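Local structure of Non-ribosomal peptide synthetase (Methanobrevibacter ruminantium, 6VTJ) at residues Ser257-Leu262 with Val385-Asn390; Leu298-Val303 with Ile315-Asn320. The protein probably carries a phosphopantetheine-tethered peptide on its thiolation domain and releases it reductively, using a Rossmann-type reductase domain. All blocks are in the same frame, centred on the assembly; numbering follows the deposited sequence.

Contact 1. Residues Ser257-Leu262 with Val385-Asn390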
loop_
_atom_site.group_PDB
_atom_site.type_symbol
_atom_site.label_atom_id
_atom_site.label_comp_id
_atom_site.label_asym_id
_atom_site.label_seq_id
_atom_site.Cartn_x
_atom_site.Cartn_y
_atom_site.Cartn_z
ATOM N N SER A 257 -2.476 6.577 5.272
ATOM C CA SER A 257 -3.257 5.349 5.258
ATOM C C SER A 257 -3.517 4.928 3.815
ATOM O O SER A 257 -2.841 5.399 2.895
ATOM C CB SER A 257 -4.575 5.548 6.017
ATOM O OG SER A 257 -5.207 4.300 6.319
ATOM N N THR A 258 -4.467 4.029 3.604
ATOM C CA THR A 258 -4.780 3.550 2.270
ATOM C C THR A 258 -6.277 3.669 2.038
ATOM O O THR A 258 -7.080 3.454 2.952
ATOM C CB THR A 258 -4.313 2.075 2.050
ATOM O OG1 THR A 258 -4.809 1.601 0.797
ATOM C CG2 THR A 258 -4.837 1.140 3.153
ATOM N N ILE A 259 -6.643 4.040 0.812
ATOM C CA ILE A 259 -8.040 4.030 0.412
ATOM C C ILE A 259 -8.628 2.628 0.482
ATOM O O ILE A 259 -9.852 2.471 0.547
ATOM C CB ILE A 259 -8.181 4.617 -1.012
ATOM C CG1 ILE A 259 -9.611 5.107 -1.266
ATOM C CG2 ILE A 259 -7.736 3.583 -2.078
ATOM C CD1 ILE A 259 -10.060 6.187 -0.294
ATOM N N SER A 260 -7.785 1.593 0.465
ATOM C CA SER A 260 -8.274 0.220 0.460
ATOM C C SER A 260 -8.951 -0.190 1.762
ATOM O O SER A 260 -9.487 -1.301 1.811
ATOM C CB SER A 260 -7.131 -0.758 0.181
ATOM O OG SER A 260 -6.584 -0.515 -1.106
ATOM N N VAL A 261 -8.939 0.647 2.809
ATOM C CA VAL A 261 -9.681 0.265 4.007
ATOM C C VAL A 261 -11.169 0.261 3.725
ATOM O O VAL A 261 -11.907 -0.499 4.351
ATOM C CB VAL A 261 -9.360 1.141 5.238
ATOM C CG1 VAL A 261 -7.895 1.019 5.628
ATOM C CG2 VAL A 261 -9.772 2.583 5.013
ATOM N N LEU A 262 -11.641 1.087 2.778
ATOM C CA LEU A 262 -12.997 0.947 2.238
ATOM C C LEU A 262 -12.963 -0.178 1.203
ATOM O O LEU A 262 -12.929 0.034 -0.010
ATOM C CB LEU A 262 -13.483 2.256 1.644
ATOM C CG LEU A 262 -13.230 3.455 2.552
ATOM C CD1 LEU A 262 -13.750 4.720 1.912
ATOM C CD2 LEU A 262 -13.852 3.257 3.947
ATOM N N VAL A 385 -9.962 13.342 8.045
ATOM C CA VAL A 385 -9.762 12.202 7.158
ATOM C C VAL A 385 -9.855 12.673 5.718
ATOM O O VAL A 385 -10.780 13.406 5.354
ATOM C CB VAL A 385 -10.783 11.079 7.419
ATOM C CG1 VAL A 385 -10.636 9.990 6.369
ATOM C CG2 VAL A 385 -10.607 10.485 8.821
ATOM N N PHE A 386 -8.905 12.263 4.899
ATOM C CA PHE A 386 -8.881 12.715 3.518
ATOM C C PHE A 386 -8.629 11.545 2.578
ATOM O O PHE A 386 -8.037 10.530 2.967
ATOM C CB PHE A 386 -7.826 13.781 3.317
ATOM C CG PHE A 386 -7.973 14.944 4.243
ATOM C CD1 PHE A 386 -8.804 16.004 3.916
ATOM C CD2 PHE A 386 -7.284 14.975 5.439
ATOM C CE1 PHE A 386 -8.937 17.072 4.774
ATOM C CE2 PHE A 386 -7.426 16.045 6.311
ATOM C CZ PHE A 386 -8.247 17.090 5.974
ATOM N N HIS A 387 -9.122 11.696 1.346
ATOM C CA HIS A 387 -8.931 10.758 0.244
ATOM C C HIS A 387 -8.019 11.429 -0.783
ATOM O O HIS A 387 -8.477 12.063 -1.738
ATOM C CB HIS A 387 -10.269 10.353 -0.337
ATOM C CG HIS A 387 -11.071 9.495 0.594
ATOM N ND1 HIS A 387 -12.349 9.066 0.308
ATOM C CD2 HIS A 387 -10.762 8.979 1.807
ATOM C CE1 HIS A 387 -12.792 8.324 1.307
ATOM N NE2 HIS A 387 -11.850 8.258 2.230
ATOM N N CYS A 388 -6.713 11.278 -0.577
ATOM C CA CYS A 388 -5.722 12.060 -1.302
ATOM C C CYS A 388 -5.207 11.218 -2.469
ATOM O O CYS A 388 -4.185 10.541 -2.365
ATOM C CB CYS A 388 -4.611 12.484 -0.351
ATOM S SG CYS A 388 -3.371 13.574 -1.076
ATOM N N MET A 389 -5.921 11.276 -3.590
ATOM C CA MET A 389 -5.583 10.522 -4.782
ATOM C C MET A 389 -6.065 11.278 -6.009
ATOM O O MET A 389 -7.041 12.036 -5.953
ATOM C CB MET A 389 -6.189 9.110 -4.756
ATOM C CG MET A 389 -7.674 9.049 -4.417
ATOM S SD MET A 389 -8.153 7.385 -3.847
ATOM C CE MET A 389 -8.172 6.474 -5.394
ATOM N N ASN A 390 -5.368 11.048 -7.123
ATOM C CA ASN A 390 -5.660 11.699 -8.393
ATOM C C ASN A 390 -7.090 11.431 -8.850
ATOM O O ASN A 390 -7.443 10.289 -9.162
ATOM C CB ASN A 390 -4.664 11.236 -9.447
ATOM C CG ASN A 390 -4.605 12.172 -10.625
ATOM O OD1 ASN A 390 -5.620 12.692 -11.044
ATOM N ND2 ASN A 390 -3.408 12.404 -11.154
#

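Contact 2. Residues Leu298-Val303 with Ile315-Asn320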
loop_
_atom_site.group_PDB
_atom_site.type_symbol
_atom_site.label_atom_id
_atom_site.label_comp_id
_atom_site.label_asym_id
_atom_site.label_seq_id
_atom_site.Cartn_x
_atom_site.Cartn_y
_atom_site.Cartn_z
ATOM N N LEU A 298 -6.651 -1.070 11.504
ATOM C CA LEU A 298 -6.414 -1.023 12.949
ATOM C C LEU A 298 -5.612 0.217 13.320
ATOM O O LEU A 298 -5.849 0.841 14.364
ATOM C CB LEU A 298 -5.692 -2.299 13.405
ATOM C CG LEU A 298 -6.495 -3.610 13.303
ATOM C CD1 LEU A 298 -5.632 -4.834 13.640
ATOM C CD2 LEU A 298 -7.737 -3.556 14.204
ATOM N N ALA A 299 -4.672 0.607 12.462
ATOM C CA ALA A 299 -3.950 1.847 12.701
ATOM C C ALA A 299 -4.881 3.063 12.662
ATOM O O ALA A 299 -4.796 3.948 13.525
ATOM C CB ALA A 299 -2.829 1.971 11.681
ATOM N N GLU A 300 -5.780 3.121 11.673
ATOM C CA GLU A 300 -6.729 4.228 11.589
ATOM C C GLU A 300 -7.563 4.311 12.853
ATOM O O GLU A 300 -7.795 5.399 13.390
ATOM C CB GLU A 300 -7.640 4.067 10.364
ATOM C CG GLU A 300 -7.009 4.507 9.028
ATOM C CD GLU A 300 -8.023 4.720 7.904
ATOM O OE1 GLU A 300 -9.223 4.898 8.196
ATOM O OE2 GLU A 300 -7.616 4.735 6.719
ATOM N N ARG A 301 -8.055 3.165 13.319
ATOM C CA ARG A 301 -8.870 3.154 14.534
ATOM C C ARG A 301 -8.076 3.629 15.746
ATOM O O ARG A 301 -8.608 4.350 16.594
ATOM C CB ARG A 301 -9.427 1.759 14.783
ATOM C CG ARG A 301 -10.475 1.700 15.880
ATOM C CD ARG A 301 -11.033 0.288 15.986
ATOM N NE ARG A 301 -10.095 -0.605 16.650
ATOM C CZ ARG A 301 -10.337 -1.882 16.926
ATOM N NH1 ARG A 301 -11.491 -2.444 16.577
ATOM N NH2 ARG A 301 -9.411 -2.602 17.548
ATOM N N ALA A 302 -6.800 3.244 15.852
ATOM C CA ALA A 302 -5.983 3.763 16.950
ATOM C C ALA A 302 -5.834 5.282 16.866
ATOM O O ALA A 302 -5.895 5.994 17.894
ATOM C CB ALA A 302 -4.615 3.088 16.949
ATOM N N VAL A 303 -5.631 5.799 15.651
ATOM C CA VAL A 303 -5.426 7.233 15.483
ATOM C C VAL A 303 -6.683 7.991 15.900
ATOM O O VAL A 303 -6.629 8.954 16.679
ATOM C CB VAL A 303 -5.022 7.544 14.032
ATOM C CG1 VAL A 303 -5.070 9.043 13.787
ATOM C CG2 VAL A 303 -3.636 6.978 13.711
ATOM N N ILE A 315 -5.846 11.571 9.114
ATOM C CA ILE A 315 -5.670 10.329 8.397
ATOM C C ILE A 315 -5.802 10.661 6.915
ATOM O O ILE A 315 -6.860 11.112 6.465
ATOM C CB ILE A 315 -6.687 9.270 8.844
ATOM C CG1 ILE A 315 -6.397 8.864 10.300
ATOM C CG2 ILE A 315 -6.654 8.075 7.899
ATOM C CD1 ILE A 315 -7.484 8.075 10.953
ATOM N N ILE A 316 -4.731 10.446 6.168
ATOM C CA ILE A 316 -4.670 10.771 4.752
ATOM C C ILE A 316 -4.612 9.439 4.012
ATOM O O ILE A 316 -3.548 8.818 3.924
ATOM C CB ILE A 316 -3.456 11.664 4.430
ATOM C CG1 ILE A 316 -3.579 13.027 5.140
ATOM C CG2 ILE A 316 -3.290 11.852 2.918
ATOM C CD1 ILE A 316 -2.415 13.986 4.805
ATOM N N ARG A 317 -5.747 8.983 3.479
ATOM C CA ARG A 317 -5.770 7.764 2.672
ATOM C C ARG A 317 -5.230 8.034 1.268
ATOM O O ARG A 317 -5.769 8.875 0.536
ATOM C CB ARG A 317 -7.191 7.208 2.594
ATOM C CG ARG A 317 -7.739 6.802 3.945
ATOM C CD ARG A 317 -9.221 6.507 3.886
ATOM N NE ARG A 317 -9.699 6.020 5.174
ATOM C CZ ARG A 317 -10.953 6.115 5.586
ATOM N NH1 ARG A 317 -11.867 6.690 4.798
ATOM N NH2 ARG A 317 -11.294 5.628 6.780
ATOM N N VAL A 318 -4.185 7.317 0.873
ATOM C CA VAL A 318 -3.624 7.468 -0.466
ATOM C C VAL A 318 -3.984 6.243 -1.303
ATOM O O VAL A 318 -4.480 5.230 -0.799
ATOM C CB VAL A 318 -2.097 7.730 -0.445
ATOM C CG1 VAL A 318 -1.800 9.058 0.283
ATOM C CG2 VAL A 318 -1.314 6.558 0.161
ATOM N N GLY A 319 -3.761 6.359 -2.607
ATOM C CA GLY A 319 -4.223 5.339 -3.519
ATOM C C GLY A 319 -3.107 4.594 -4.219
ATOM O O GLY A 319 -2.299 3.925 -3.573
ATOM N N ASN A 320 -3.058 4.725 -5.543
ATOM C CA ASN A 320 -2.108 4.014 -6.404
ATOM C C ASN A 320 -0.890 4.913 -6.613
ATOM O O ASN A 320 -0.860 5.752 -7.519
ATOM C CB ASN A 320 -2.795 3.647 -7.718
ATOM C CG ASN A 320 -1.887 2.892 -8.694
ATOM O OD1 ASN A 320 -1.001 2.132 -8.300
ATOM N ND2 ASN A 320 -2.132 3.092 -9.978
#

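Contact 1. Residues Ser257-Leu262 with Val385-Asn390
I259 sits with its CD1 methyl squarely over one face of the H387 imidazole, a CH-pi contact 3.5 Å from the ring centroid and only 8° off the ring normal. CG1 stands anti to the backbone N (chi1 -159°), and the turn at chi2 (60°) brings CD1 down on the ring. The isoleucine begins a short 3-10 turn just past strand 252-258, while H387 lies on strand 385-388, so the contact joins the loop leaving one strand to the side chains of another in the Rossmann-type sheet. L262, just past the turn, adds its CD1 methyl obliquely to the same ring, 3.8 Å from H387 CE1. On the other flank M389 reaches across I259 at about a right angle, its SD 3.7 Å from I259 CG1. An ST turn leads into the 3-10 turn, S260 N donating to T258 OG1 at 3.0 Å; the T258 side chain touches Y292 and K296, spaced like the Tyr-x-x-x-Lys pair of short-chain dehydrogenases. The ring's polar atoms are spoken for outside the two segments: ND1 bonds to E454 O, and NE2 to R317 NH1. A carbonyl on ND1 and a guanidinium donor on NE2 are consistent with a neutral imidazole protonated at ND1, held at both nitrogens and presenting a face to apolar carbon.

Contact 2. Residues Leu298-Val303 with Ile315-Asn320
E300 OE2 is gripped by two groups, R317 NE at 2.9 Å and the hydroxyl of S257. This is the helix-to-strand packing of a Rossmann-type beta-alpha-beta unit: helix 291-308 lies on the sheet and runs nearly antiparallel to strand 313-322, with 159° between the axes of the short segments. The salt bridge is bidentate and side-on. R317 NH2 meets E300 OE1 at 2.6 Å through the syn lone pair, while NE points almost straight at OE2 (171° at the hydrogen). The carboxylate and guanidinium planes are 22° apart, nearly coplanar, and R317 gets there by running extended from CG to NE. T281 O takes a second bond from NH2, which helps fix the guanidinium. With an alanine in place of E300, the buried R317 charge would probably lose its carboxylate mate and the S257 hydroxyl this acceptor. The CG2 methyl of I315 lies over one face of the E300 carboxylate, 3.6 Å from CD. Farther along, V303 and I315 slide past each other in opposite directions, V303 CG1 lying 3.7 Å from I315 CG1.

Strand 252-258 runs into 257-262, the first half of contact 1. The chain then passes along helix 291-308, which holds 298-303, and after a short connection enters strand 313-322 with 315-320; contact 2 closes that loop of 11 residues. Only after strand 360-365 and helix 366-376 does it reach 385-390, where contact 1 closes a loop of 122 residues with contact 2 nested inside. Strand 313-322 lies between 252-258 and 385-388 in the sheet, parallel to both, so contact 1 reaches over the strand that contact 2 ties to its helix. The two meet directly: V261 CG2 packs 3.4 Å from R317 NE.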